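Local coordinates for protein TASOR (Homo sapiens, PDB 6TL1), which is a component of the HUSH complex, which maintains epigenetic silencing at H3K9me3-rich chromatin, at residues L21-S30 with L109-Q117; I97-G106 with Y177-Y185. All blocks are in the same frame, centred on the assembly; numbering follows the deposited sequence.

In the fold
Both contacts meet on strands 107-110 and 181-184, neighbours in the mixed four-stranded sheet of the pseudo-PARP domain, and their centres lie about 17 Å apart. Contact 1 joins the loop after helix 12-22 to the chain leaving strand 107-110; contact 2 packs the loop that leads into that same strand against helix 176-179 and strand 181-184. Along the chain their segments alternate, in the order 21-30, 97-106, 109-117, 177-185. Leu109 O and Tyr182 N, 2.8 Å apart, probably form one of the backbone bonds that tie the two. Together they hold the loop after helix 12-22 and the loop before strand 107-110 against one edge of this sheet.

Contact 1: L21-S30 with L109-Q117; sequences LHSSYLEPTS and LSRYADLLQ
Leu26 comes over one face of the Tyr112 ring, its CB 3.7 Å from the ring centroid in a CH-pi contact only 17° off the normal, and CG of Arg111 sits over the centre of the opposite face. Leu26 CG is anti to the backbone N (chi1 172°), which carries CD1 along the ring to its hydroxyl end, 3.6 Å from Tyr112 CZ. At the ring edge, in its plane, is Ser24 O. The Tyr25 ring is covered too, with Ser30 CB over the centre of one face and Leu21 O toward the rim of the other, while Ala113 CB approaches obliquely, 4.0 Å from Tyr25 CE1.

Asp114 holds the polar part together. Its OD1 takes the amide of Leu26 on the syn side, Leu26 N to OD1 being 2.8 Å and nearly straight at 167°. OD2 has two donors: Glu27 N uses the syn lone pair and Ser30 OG the anti one, the latter at 2.6 Å from OD2. Three bonds thus pin this buried carboxylate and fix its rotation, and they would be expected to favour the charged form. The backbone adds Ala113 N to Ser24 O, 2.9 Å, with the donor well above the carbonyl plane.

Residues 112-115 make a type I turn, which presents Ala113 and Asp114 to the loop following helix 12-22. From the end of that helix, Leu21 CD2 reaches Ala113 CB at 3.8 Å. Tyr25 hydrogen-bonds through its OH to Tyr36 on strand 34-42, and it also touches Phe34, on the same strand of the five-stranded sheet. Before the turn, the backbones of Leu109 and Arg111 pair with Tyr182 and Thr180, which places the turn just after edge strand 107-110 of the mixed sheet.

Contact 2: I97-G106 with Y177-Y185; sequences ITILGSPSMG and YELTQYYFY
Ser102 O is gripped by two donors arriving from opposite faces of its carbonyl plane: the hydroxyl of Tyr183, with OH 2.6 Å from Ser102 O, and the amide of Met105 from within the same loop. The phenol donor is tilted 27° from that plane, and Ser102 O lies at the edge of the Tyr183 ring, in its plane. With CG anti to the backbone N (chi1 177°), the ring reaches across from strand 181-184 into the loop. Leu100 O lies over one ring face, 3.5 Å from Tyr183 CD2, and itself accepts a bond from His160. The loop backbone closes round this ring, with Gly106 CA 3.4 Å from Tyr183 CE1.

Leu100 and Tyr183 lie alongside and point opposite ways, Leu100 CD1 being 3.7 Å from Tyr183 CB. Toward helix 176-179 the packing is mostly apolar. Ile99 crosses Leu179 at about a right angle, and Ile99 CD1 and Leu179 CD2 are tight at 3.5 Å. Ile97 CD1 rests against both Tyr177 CE2, at 3.7 Å, and the carboxamide of Gln181, whose NE2 bonds back to Tyr177 O.

This is the packing of a long connecting loop, with a type I turn at 98-101, across a helix-to-strand junction; the loop then continues into strand 107-110, which pairs antiparallel with strand 181-184 at the edge of the mixed sheet in the pseudo-PARP domain.

Contact 1: L21-S30 with L109-Q117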
ATOM      1  N   LEU A  21       5.006 -10.342  -3.612  1.00 36.93           N
ATOM      2  CA  LEU A  21       3.592 -10.699  -3.500  1.00 39.18           C
ATOM      3  C   LEU A  21       3.400 -12.010  -2.742  1.00 40.99           C
ATOM      4  O   LEU A  21       2.599 -12.076  -1.801  1.00 39.55           O
ATOM      5  CB  LEU A  21       2.967 -10.792  -4.889  1.00 36.97           C
ATOM      6  CG  LEU A  21       2.967  -9.477  -5.684  1.00 38.09           C
ATOM      7  CD1 LEU A  21       2.879  -9.767  -7.160  1.00 36.68           C
ATOM      8  CD2 LEU A  21       1.832  -8.568  -5.258  1.00 41.09           C
ATOM      9  N   HIS A  22       4.145 -13.059  -3.120  1.00 40.67           N
ATOM     10  CA  HIS A  22       3.977 -14.370  -2.490  1.00 39.12           C
ATOM     11  C   HIS A  22       4.271 -14.331  -1.000  1.00 41.29           C
ATOM     12  O   HIS A  22       3.703 -15.114  -0.235  1.00 40.89           O
ATOM     13  CB  HIS A  22       4.884 -15.413  -3.157  1.00 37.97           C
ATOM     14  CG  HIS A  22       4.397 -15.869  -4.490  1.00 39.72           C
ATOM     15  ND1 HIS A  22       5.144 -16.683  -5.315  1.00 40.59           N
ATOM     16  CD2 HIS A  22       3.230 -15.639  -5.138  1.00 43.92           C
ATOM     17  CE1 HIS A  22       4.457 -16.935  -6.417  1.00 45.01           C
ATOM     18  NE2 HIS A  22       3.294 -16.314  -6.335  1.00 47.85           N
ATOM     19  N   SER A  23       5.195 -13.488  -0.575  1.00 42.37           N
ATOM     20  CA  SER A  23       5.518 -13.420   0.841  1.00 42.85           C
ATOM     21  C   SER A  23       4.568 -12.514   1.626  1.00 41.24           C
ATOM     22  O   SER A  23       4.730 -12.380   2.842  1.00 39.28           O
ATOM     23  CB  SER A  23       6.966 -12.966   1.010  1.00 45.31           C
ATOM     24  OG  SER A  23       7.099 -11.626   0.598  1.00 48.24           O
ATOM     25  N   SER A  24       3.598 -11.875   0.966  1.00 39.46           N
ATOM     26  CA  SER A  24       2.763 -10.856   1.596  1.00 41.46           C
ATOM     27  C   SER A  24       1.284 -11.239   1.615  1.00 41.59           C
ATOM     28  O   SER A  24       0.418 -10.368   1.748  1.00 43.39           O
ATOM     29  CB  SER A  24       2.947  -9.519   0.879  1.00 40.24           C
ATOM     30  OG  SER A  24       4.328  -9.198   0.760  1.00 41.41           O
ATOM     31  N   TYR A  25       0.979 -12.519   1.493  1.00 41.79           N
ATOM     32  CA  TYR A  25      -0.398 -12.978   1.539  1.00 44.06           C
ATOM     33  C   TYR A  25      -0.893 -13.067   2.973  1.00 43.86           C
ATOM     34  O   TYR A  25      -0.138 -13.367   3.905  1.00 44.21           O
ATOM     35  CB  TYR A  25      -0.538 -14.358   0.885  1.00 40.65           C
ATOM     36  CG  TYR A  25      -0.366 -14.381  -0.620  1.00 37.63           C
ATOM     37  CD1 TYR A  25      -0.759 -13.303  -1.399  1.00 37.98           C
ATOM     38  CD2 TYR A  25       0.194 -15.493  -1.261  1.00 38.53           C
ATOM     39  CE1 TYR A  25      -0.605 -13.326  -2.775  1.00 37.15           C
ATOM     40  CE2 TYR A  25       0.350 -15.524  -2.634  1.00 35.69           C
ATOM     41  CZ  TYR A  25      -0.044 -14.432  -3.381  1.00 36.77           C
ATOM     42  OH  TYR A  25       0.109 -14.452  -4.741  1.00 37.48           O
ATOM     43  N   LEU A  26      -2.186 -12.805   3.147  1.00 42.90           N
ATOM     44  CA  LEU A  26      -2.794 -13.147   4.424  1.00 41.83           C
ATOM     45  C   LEU A  26      -2.968 -14.654   4.526  1.00 43.71           C
ATOM     46  O   LEU A  26      -2.771 -15.246   5.595  1.00 48.78           O
ATOM     47  CB  LEU A  26      -4.140 -12.448   4.581  1.00 41.07           C
ATOM     48  CG  LEU A  26      -4.902 -12.927   5.814  1.00 44.62           C
ATOM     49  CD1 LEU A  26      -4.188 -12.474   7.082  1.00 41.60           C
ATOM     50  CD2 LEU A  26      -6.350 -12.439   5.791  1.00 44.30           C
ATOM     51  N   GLU A  27      -3.311 -15.298   3.419  1.00 46.43           N
ATOM     52  CA  GLU A  27      -3.337 -16.757   3.351  1.00 49.71           C
ATOM     53  C   GLU A  27      -2.268 -17.185   2.353  1.00 49.15           C
ATOM     54  O   GLU A  27      -2.493 -17.104   1.131  1.00 46.11           O
ATOM     55  CB  GLU A  27      -4.715 -17.247   2.921  1.00 52.38           C
ATOM     56  CG  GLU A  27      -5.818 -16.898   3.905  1.00 60.48           C
ATOM     57  CD  GLU A  27      -7.167 -17.473   3.497  1.00 64.04           C
ATOM     58  OE1 GLU A  27      -7.193 -18.349   2.602  1.00 67.67           O
ATOM     59  OE2 GLU A  27      -8.192 -17.041   4.064  1.00 60.82           O
ATOM     60  N   PRO A  28      -1.121 -17.698   2.810  1.00 56.00           N
ATOM     61  CA  PRO A  28      -0.039 -18.027   1.860  1.00 54.36           C
ATOM     62  C   PRO A  28      -0.440 -19.002   0.757  1.00 49.67           C
ATOM     63  O   PRO A  28       0.214 -19.006  -0.293  1.00 46.10           O
ATOM     64  CB  PRO A  28       1.056 -18.599   2.768  1.00 57.88           C
ATOM     65  CG  PRO A  28       0.831 -17.881   4.070  1.00 62.63           C
ATOM     66  CD  PRO A  28      -0.673 -17.828   4.208  1.00 61.12           C
ATOM     67  N   THR A  29      -1.498 -19.807   0.948  1.00 42.22           N
ATOM     68  CA  THR A  29      -2.009 -20.678  -0.108  1.00 45.29           C
ATOM     69  C   THR A  29      -2.689 -19.923  -1.243  1.00 48.90           C
ATOM     70  O   THR A  29      -3.083 -20.559  -2.230  1.00 50.88           O
ATOM     71  CB  THR A  29      -2.970 -21.727   0.463  1.00 50.37           C
ATOM     72  OG1 THR A  29      -3.979 -21.090   1.261  1.00 55.80           O
ATOM     73  CG2 THR A  29      -2.199 -22.736   1.292  1.00 46.83           C
ATOM     74  N   SER A  30      -2.852 -18.597  -1.131  1.00 42.63           N
ATOM     75  CA  SER A  30      -3.305 -17.803  -2.262  1.00 40.46           C
ATOM     76  C   SER A  30      -2.338 -17.909  -3.436  1.00 41.04           C
ATOM     77  O   SER A  30      -2.637 -17.396  -4.520  1.00 38.23           O
ATOM     78  CB  SER A  30      -3.441 -16.319  -1.871  1.00 41.32           C
ATOM     79  OG  SER A  30      -4.506 -16.096  -0.951  1.00 41.64           O
ATOM     80  N   LEU A 109      -3.550   1.851   1.780  1.00 35.04           N
ATOM     81  CA  LEU A 109      -2.903   0.758   1.057  1.00 35.86           C
ATOM     82  C   LEU A 109      -3.177  -0.565   1.764  1.00 34.83           C
ATOM     83  O   LEU A 109      -3.240  -0.613   2.991  1.00 33.41           O
ATOM     84  CB  LEU A 109      -1.369   0.982   0.941  1.00 33.70           C
ATOM     85  CG  LEU A 109      -0.895   2.223   0.176  1.00 33.07           C
ATOM     86  CD1 LEU A 109       0.602   2.356   0.200  1.00 28.70           C
ATOM     87  CD2 LEU A 109      -1.335   2.079  -1.272  1.00 31.37           C
ATOM     88  N   SER A 110      -3.323  -1.645   0.981  1.00 33.81           N
ATOM     89  CA  SER A 110      -3.531  -2.976   1.553  1.00 37.26           C
ATOM     90  C   SER A 110      -2.231  -3.519   2.124  1.00 35.31           C
ATOM     91  O   SER A 110      -1.165  -3.404   1.512  1.00 35.47           O
ATOM     92  CB  SER A 110      -4.042  -3.972   0.507  1.00 38.56           C
ATOM     93  OG  SER A 110      -5.396  -3.787   0.175  1.00 38.36           O
ATOM     94  N   ARG A 111      -2.329  -4.116   3.306  1.00 32.44           N
ATOM     95  CA  ARG A 111      -1.204  -4.821   3.910  1.00 36.20           C
ATOM     96  C   ARG A 111      -0.923  -6.142   3.198  1.00 36.10           C
ATOM     97  O   ARG A 111       0.223  -6.612   3.180  1.00 36.05           O
ATOM     98  CB  ARG A 111      -1.503  -5.074   5.392  1.00 37.66           C
ATOM     99  CG  ARG A 111      -0.581  -6.037   6.111  1.00 44.72           C
ATOM    100  CD  ARG A 111      -0.668  -5.877   7.625  1.00 48.61           C
ATOM    101  NE  ARG A 111       0.004  -6.975   8.322  1.00 52.62           N
ATOM    102  CZ  ARG A 111      -0.221  -7.321   9.591  1.00 51.05           C
ATOM    103  NH1 ARG A 111      -1.109  -6.659  10.319  1.00 49.69           N
ATOM    104  NH2 ARG A 111       0.444  -8.336  10.134  1.00 47.66           N
ATOM    105  N   TYR A 112      -1.953  -6.771   2.646  1.00 34.35           N
ATOM    106  CA  TYR A 112      -1.875  -8.134   2.141  1.00 36.04           C
ATOM    107  C   TYR A 112      -2.156  -8.159   0.648  1.00 36.25           C
ATOM    108  O   TYR A 112      -3.117  -7.540   0.181  1.00 37.22           O
ATOM    109  CB  TYR A 112      -2.862  -9.046   2.872  1.00 34.50           C
ATOM    110  CG  TYR A 112      -2.565  -9.239   4.340  1.00 33.38           C
ATOM    111  CD1 TYR A 112      -1.453  -9.955   4.739  1.00 37.66           C
ATOM    112  CD2 TYR A 112      -3.401  -8.708   5.330  1.00 37.63           C
ATOM    113  CE1 TYR A 112      -1.167 -10.157   6.066  1.00 40.51           C
ATOM    114  CE2 TYR A 112      -3.116  -8.900   6.683  1.00 36.00           C
ATOM    115  CZ  TYR A 112      -1.992  -9.638   7.033  1.00 37.74           C
ATOM    116  OH  TYR A 112      -1.659  -9.866   8.340  1.00 39.90           O
ATOM    117  N   ALA A 113      -1.326  -8.895  -0.094  1.00 33.94           N
ATOM    118  CA  ALA A 113      -1.436  -8.918  -1.546  1.00 37.07           C
ATOM    119  C   ALA A 113      -2.602  -9.748  -2.055  1.00 38.44           C
ATOM    120  O   ALA A 113      -2.898  -9.671  -3.253  1.00 37.59           O
ATOM    121  CB  ALA A 113      -0.141  -9.451  -2.163  1.00 37.89           C
ATOM    122  N   ASP A 114      -3.254 -10.553  -1.205  1.00 38.28           N
ATOM    123  CA  ASP A 114      -4.429 -11.310  -1.626  1.00 39.01           C
ATOM    124  C   ASP A 114      -5.731 -10.714  -1.100  1.00 42.73           C
ATOM    125  O   ASP A 114      -6.794 -11.314  -1.290  1.00 47.79           O
ATOM    126  CB  ASP A 114      -4.313 -12.793  -1.217  1.00 39.16           C
ATOM    127  CG  ASP A 114      -3.998 -12.990   0.256  1.00 40.81           C
ATOM    128  OD1 ASP A 114      -3.683 -12.000   0.959  1.00 40.76           O
ATOM    129  OD2 ASP A 114      -4.021 -14.158   0.704  1.00 46.10           O
ATOM    130  N   LEU A 115      -5.676  -9.519  -0.492  1.00 40.41           N
ATOM    131  CA  LEU A 115      -6.834  -8.830   0.096  1.00 38.16           C
ATOM    132  C   LEU A 115      -6.870  -7.415  -0.475  1.00 38.94           C
ATOM    133  O   LEU A 115      -6.443  -6.461   0.181  1.00 36.16           O
ATOM    134  CB  LEU A 115      -6.735  -8.826   1.617  1.00 37.46           C
ATOM    135  CG  LEU A 115      -7.962  -8.367   2.406  1.00 44.81           C
ATOM    136  CD1 LEU A 115      -9.237  -8.920   1.802  1.00 46.80           C
ATOM    137  CD2 LEU A 115      -7.822  -8.816   3.858  1.00 42.86           C
ATOM    138  N   LEU A 116      -7.391  -7.288  -1.696  1.00 39.25           N
ATOM    139  CA  LEU A 116      -7.313  -6.050  -2.461  1.00 39.28           C
ATOM    140  C   LEU A 116      -8.650  -5.344  -2.661  1.00 42.63           C
ATOM    141  O   LEU A 116      -8.690  -4.311  -3.339  1.00 46.62           O
ATOM    142  CB  LEU A 116      -6.685  -6.336  -3.828  1.00 39.07           C
ATOM    143  CG  LEU A 116      -5.354  -7.078  -3.754  1.00 39.89           C
ATOM    144  CD1 LEU A 116      -5.003  -7.685  -5.113  1.00 43.77           C
ATOM    145  CD2 LEU A 116      -4.265  -6.145  -3.255  1.00 38.08           C
ATOM    146  N   GLN A 117      -9.731  -5.849  -2.082  1.00 41.46           N
ATOM    147  CA  GLN A 117     -11.064  -5.276  -2.248  1.00 42.21           C
ATOM    148  C   GLN A 117     -11.954  -5.906  -1.187  1.00 44.15           C
ATOM    149  O   GLN A 117     -11.597  -6.925  -0.590  1.00 41.34           O
ATOM    150  CB  GLN A 117     -11.611  -5.501  -3.669  1.00 45.45           C
ATOM    151  CG  GLN A 117     -12.257  -6.850  -3.868  1.00 49.22           C
ATOM    152  CD  GLN A 117     -12.736  -7.115  -5.289  1.00 49.32           C
ATOM    153  OE1 GLN A 117     -12.542  -6.306  -6.193  1.00 52.10           O
ATOM    154  NE2 GLN A 117     -13.404  -8.249  -5.477  1.00 43.89           N
TER

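Contact 2: I97-G106 with Y177-Y185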
ATOM      1  N   ILE A  97     -12.442   4.159   1.820  1.00 43.27           N
ATOM      2  CA  ILE A  97     -12.344   3.644   3.177  1.00 45.58           C
ATOM      3  C   ILE A  97     -12.309   4.799   4.168  1.00 48.12           C
ATOM      4  O   ILE A  97     -11.695   5.848   3.909  1.00 46.76           O
ATOM      5  CB  ILE A  97     -11.091   2.761   3.288  1.00 45.20           C
ATOM      6  CG1 ILE A  97     -11.128   1.665   2.217  1.00 45.20           C
ATOM      7  CG2 ILE A  97     -10.963   2.152   4.672  1.00 45.39           C
ATOM      8  CD1 ILE A  97      -9.829   0.892   2.124  1.00 43.51           C
ATOM      9  N   THR A  98     -12.973   4.618   5.316  1.00 45.28           N
ATOM     10  CA  THR A  98     -13.040   5.641   6.355  1.00 45.23           C
ATOM     11  C   THR A  98     -12.561   5.155   7.716  1.00 43.74           C
ATOM     12  O   THR A  98     -12.462   5.960   8.647  1.00 44.85           O
ATOM     13  CB  THR A  98     -14.480   6.157   6.492  1.00 48.23           C
ATOM     14  OG1 THR A  98     -15.339   5.061   6.809  1.00 49.28           O
ATOM     15  CG2 THR A  98     -14.960   6.777   5.187  1.00 48.57           C
ATOM     16  N   ILE A  99     -12.218   3.874   7.840  1.00 44.41           N
ATOM     17  CA  ILE A  99     -12.056   3.236   9.141  1.00 43.20           C
ATOM     18  C   ILE A  99     -10.900   3.819   9.951  1.00 41.65           C
ATOM     19  O   ILE A  99     -10.966   3.859  11.185  1.00 42.81           O
ATOM     20  CB  ILE A  99     -11.909   1.714   8.913  1.00 45.09           C
ATOM     21  CG1 ILE A  99     -12.104   0.935  10.201  1.00 47.73           C
ATOM     22  CG2 ILE A  99     -10.576   1.363   8.281  1.00 43.92           C
ATOM     23  CD1 ILE A  99     -12.009  -0.548   9.947  1.00 47.69           C
ATOM     24  N   LEU A 100      -9.824   4.267   9.295  1.00 35.55           N
ATOM     25  CA  LEU A 100      -8.650   4.792   9.988  1.00 38.06           C
ATOM     26  C   LEU A 100      -8.545   6.311   9.893  1.00 39.14           C
ATOM     27  O   LEU A 100      -7.540   6.889  10.330  1.00 44.84           O
ATOM     28  CB  LEU A 100      -7.373   4.161   9.428  1.00 41.05           C
ATOM     29  CG  LEU A 100      -7.205   2.645   9.535  1.00 41.43           C
ATOM     30  CD1 LEU A 100      -5.853   2.230   8.976  1.00 41.17           C
ATOM     31  CD2 LEU A 100      -7.399   2.137  10.980  1.00 37.17           C
ATOM     32  N   GLY A 101      -9.545   6.969   9.325  1.00 41.23           N
ATOM     33  CA  GLY A 101      -9.501   8.408   9.156  1.00 39.87           C
ATOM     34  C   GLY A 101     -10.025   8.761   7.787  1.00 41.19           C
ATOM     35  O   GLY A 101     -10.146   7.878   6.929  1.00 38.85           O
ATOM     36  N   SER A 102     -10.309  10.040   7.560  1.00 37.42           N
ATOM     37  CA  SER A 102     -10.943  10.454   6.317  1.00 40.84           C
ATOM     38  C   SER A 102     -10.022  10.173   5.135  1.00 41.71           C
ATOM     39  O   SER A 102      -8.818  10.474   5.205  1.00 41.67           O
ATOM     40  CB  SER A 102     -11.305  11.941   6.349  1.00 43.47           C
ATOM     41  OG  SER A 102     -11.829  12.375   5.095  1.00 43.59           O
ATOM     42  N   PRO A 103     -10.531   9.591   4.052  1.00 44.38           N
ATOM     43  CA  PRO A 103      -9.704   9.398   2.856  1.00 42.74           C
ATOM     44  C   PRO A 103      -9.346  10.694   2.169  1.00 47.45           C
ATOM     45  O   PRO A 103      -8.512  10.674   1.254  1.00 46.45           O
ATOM     46  CB  PRO A 103     -10.583   8.531   1.957  1.00 42.55           C
ATOM     47  CG  PRO A 103     -11.977   8.892   2.361  1.00 39.62           C
ATOM     48  CD  PRO A 103     -11.931   9.177   3.833  1.00 44.48           C
ATOM     49  N   SER A 104      -9.962  11.810   2.556  1.00 44.61           N
ATOM     50  CA  SER A 104      -9.557  13.104   2.032  1.00 46.99           C
ATOM     51  C   SER A 104      -8.279  13.609   2.680  1.00 45.42           C
ATOM     52  O   SER A 104      -7.704  14.593   2.206  1.00 49.48           O
ATOM     53  CB  SER A 104     -10.668  14.133   2.244  1.00 49.13           C
ATOM     54  OG  SER A 104     -10.867  14.375   3.632  1.00 51.52           O
ATOM     55  N   MET A 105      -7.830  12.965   3.755  1.00 40.43           N
ATOM     56  CA  MET A 105      -6.661  13.403   4.498  1.00 41.11           C
ATOM     57  C   MET A 105      -5.488  12.435   4.435  1.00 41.01           C
ATOM     58  O   MET A 105      -4.388  12.801   4.860  1.00 40.46           O
ATOM     59  CB  MET A 105      -7.041  13.656   5.966  1.00 44.94           C
ATOM     60  CG  MET A 105      -7.997  14.841   6.117  1.00 52.46           C
ATOM     61  SD  MET A 105      -8.320  15.324   7.824  1.00 57.71           S
ATOM     62  CE  MET A 105      -9.519  14.130   8.355  1.00 57.59           C
ATOM     63  N   GLY A 106      -5.693  11.215   3.937  1.00 40.35           N
ATOM     64  CA  GLY A 106      -4.650  10.215   3.880  1.00 39.61           C
ATOM     65  C   GLY A 106      -4.889   9.283   2.713  1.00 40.84           C
ATOM     66  O   GLY A 106      -5.872   9.411   1.980  1.00 42.78           O
ATOM     67  N   TYR A 177     -10.782  -6.654   4.791  1.00 32.62           N
ATOM     68  CA  TYR A 177     -10.141  -5.741   3.861  1.00 38.40           C
ATOM     69  C   TYR A 177      -9.860  -4.384   4.510  1.00 36.20           C
ATOM     70  O   TYR A 177      -8.733  -3.881   4.452  1.00 34.78           O
ATOM     71  CB  TYR A 177     -11.016  -5.601   2.622  1.00 40.07           C
ATOM     72  CG  TYR A 177     -10.578  -4.499   1.707  1.00 40.50           C
ATOM     73  CD1 TYR A 177      -9.375  -4.581   1.034  1.00 38.44           C
ATOM     74  CD2 TYR A 177     -11.371  -3.371   1.515  1.00 40.42           C
ATOM     75  CE1 TYR A 177      -8.966  -3.573   0.191  1.00 36.59           C
ATOM     76  CE2 TYR A 177     -10.968  -2.353   0.672  1.00 39.10           C
ATOM     77  CZ  TYR A 177      -9.762  -2.464   0.012  1.00 39.59           C
ATOM     78  OH  TYR A 177      -9.333  -1.464  -0.831  1.00 39.05           O
ATOM     79  N   GLU A 178     -10.880  -3.768   5.123  1.00 34.26           N
ATOM     80  CA  GLU A 178     -10.707  -2.458   5.751  1.00 38.39           C
ATOM     81  C   GLU A 178      -9.840  -2.523   7.006  1.00 38.37           C
ATOM     82  O   GLU A 178      -9.131  -1.556   7.316  1.00 40.16           O
ATOM     83  CB  GLU A 178     -12.072  -1.842   6.069  1.00 38.52           C
ATOM     84  CG  GLU A 178     -12.881  -1.547   4.820  1.00 42.37           C
ATOM     85  CD  GLU A 178     -13.758  -2.727   4.380  1.00 44.48           C
ATOM     86  OE1 GLU A 178     -13.426  -3.889   4.711  1.00 42.71           O
ATOM     87  OE2 GLU A 178     -14.750  -2.489   3.657  1.00 46.41           O
ATOM     88  N   LEU A 179      -9.901  -3.624   7.759  1.00 35.32           N
ATOM     89  CA  LEU A 179      -9.121  -3.686   8.989  1.00 37.03           C
ATOM     90  C   LEU A 179      -7.641  -3.973   8.748  1.00 37.78           C
ATOM     91  O   LEU A 179      -6.841  -3.802   9.675  1.00 36.40           O
ATOM     92  CB  LEU A 179      -9.700  -4.750   9.928  1.00 36.75           C
ATOM     93  CG  LEU A 179     -11.047  -4.449  10.592  1.00 42.35           C
ATOM     94  CD1 LEU A 179     -11.637  -5.729  11.191  1.00 39.75           C
ATOM     95  CD2 LEU A 179     -10.896  -3.370  11.677  1.00 40.64           C
ATOM     96  N   THR A 180      -7.248  -4.409   7.546  1.00 36.81           N
ATOM     97  CA  THR A 180      -5.850  -4.696   7.240  1.00 31.02           C
ATOM     98  C   THR A 180      -5.243  -3.640   6.320  1.00 35.78           C
ATOM     99  O   THR A 180      -4.421  -3.955   5.454  1.00 36.08           O
ATOM    100  CB  THR A 180      -5.695  -6.089   6.629  1.00 31.92           C
ATOM    101  OG1 THR A 180      -6.466  -6.165   5.429  1.00 28.98           O
ATOM    102  CG2 THR A 180      -6.173  -7.168   7.622  1.00 35.88           C
ATOM    103  N   GLN A 181      -5.674  -2.393   6.466  1.00 35.21           N
ATOM    104  CA  GLN A 181      -5.136  -1.299   5.679  1.00 37.19           C
ATOM    105  C   GLN A 181      -4.042  -0.566   6.433  1.00 35.09           C
ATOM    106  O   GLN A 181      -3.951  -0.612   7.665  1.00 32.71           O
ATOM    107  CB  GLN A 181      -6.230  -0.297   5.300  1.00 39.45           C
ATOM    108  CG  GLN A 181      -7.331  -0.899   4.491  1.00 40.31           C
ATOM    109  CD  GLN A 181      -6.914  -1.098   3.057  1.00 40.50           C
ATOM    110  OE1 GLN A 181      -6.453  -0.170   2.390  1.00 43.76           O
ATOM    111  NE2 GLN A 181      -7.020  -2.343   2.586  1.00 39.76           N
ATOM    112  N   TYR A 182      -3.193   0.097   5.659  1.00 35.89           N
ATOM    113  CA  TYR A 182      -2.286   1.128   6.137  1.00 38.77           C
ATOM    114  C   TYR A 182      -2.847   2.479   5.705  1.00 38.38           C
ATOM    115  O   TYR A 182      -3.357   2.611   4.590  1.00 38.02           O
ATOM    116  CB  TYR A 182      -0.886   0.948   5.552  1.00 41.44           C
ATOM    117  CG  TYR A 182      -0.127  -0.276   6.022  1.00 46.22           C
ATOM    118  CD1 TYR A 182      -0.104  -0.639   7.356  1.00 51.46           C
ATOM    119  CD2 TYR A 182       0.571  -1.070   5.115  1.00 50.87           C
ATOM    120  CE1 TYR A 182       0.587  -1.760   7.786  1.00 55.27           C
ATOM    121  CE2 TYR A 182       1.279  -2.194   5.537  1.00 50.55           C
ATOM    122  CZ  TYR A 182       1.275  -2.535   6.873  1.00 54.12           C
ATOM    123  OH  TYR A 182       1.961  -3.644   7.309  1.00 55.23           O
ATOM    124  N   TYR A 183      -2.740   3.483   6.564  1.00 40.64           N
ATOM    125  CA  TYR A 183      -3.251   4.829   6.283  1.00 36.27           C
ATOM    126  C   TYR A 183      -2.103   5.819   6.424  1.00 36.54           C
ATOM    127  O   TYR A 183      -1.703   6.147   7.543  1.00 36.28           O
ATOM    128  CB  TYR A 183      -4.399   5.156   7.225  1.00 34.40           C
ATOM    129  CG  TYR A 183      -5.011   6.541   7.116  1.00 36.60           C
ATOM    130  CD1 TYR A 183      -5.816   6.883   6.042  1.00 37.31           C
ATOM    131  CD2 TYR A 183      -4.838   7.477   8.128  1.00 35.23           C
ATOM    132  CE1 TYR A 183      -6.433   8.138   5.974  1.00 37.88           C
ATOM    133  CE2 TYR A 183      -5.436   8.744   8.064  1.00 38.24           C
ATOM    134  CZ  TYR A 183      -6.228   9.057   6.987  1.00 38.55           C
ATOM    135  OH  TYR A 183      -6.821  10.293   6.919  1.00 39.26           O
ATOM    136  N   PHE A 184      -1.559   6.261   5.293  1.00 33.04           N
ATOM    137  CA  PHE A 184      -0.397   7.134   5.248  1.00 35.16           C
ATOM    138  C   PHE A 184      -0.814   8.586   5.045  1.00 37.21           C
ATOM    139  O   PHE A 184      -1.716   8.888   4.262  1.00 37.71           O
ATOM    140  CB  PHE A 184       0.548   6.699   4.130  1.00 32.36           C
ATOM    141  CG  PHE A 184       1.267   5.422   4.426  1.00 36.69           C
ATOM    142  CD1 PHE A 184       2.459   5.433   5.132  1.00 40.12           C
ATOM    143  CD2 PHE A 184       0.744   4.210   4.013  1.00 40.16           C
ATOM    144  CE1 PHE A 184       3.123   4.249   5.421  1.00 41.70           C
ATOM    145  CE2 PHE A 184       1.408   3.025   4.289  1.00 40.31           C
ATOM    146  CZ  PHE A 184       2.594   3.051   5.005  1.00 40.83           C
ATOM    147  N   TYR A 185      -0.146   9.486   5.744  1.00 39.14           N
ATOM    148  CA  TYR A 185      -0.465  10.897   5.630  1.00 39.81           C
ATOM    149  C   TYR A 185       0.791  11.674   5.965  1.00 39.05           C
ATOM    150  O   TYR A 185       1.759  11.130   6.507  1.00 35.27           O
ATOM    151  CB  TYR A 185      -1.610  11.285   6.568  1.00 34.06           C
ATOM    152  CG  TYR A 185      -1.283  10.889   7.978  1.00 39.68           C
ATOM    153  CD1 TYR A 185      -0.549  11.732   8.805  1.00 40.99           C
ATOM    154  CD2 TYR A 185      -1.689   9.660   8.482  1.00 42.58           C
ATOM    155  CE1 TYR A 185      -0.229  11.360  10.091  1.00 44.12           C
ATOM    156  CE2 TYR A 185      -1.389   9.286   9.776  1.00 41.27           C
ATOM    157  CZ  TYR A 185      -0.662  10.134  10.576  1.00 40.49           C
ATOM    158  OH  TYR A 185      -0.349   9.758  11.859  1.00 40.19           O
TER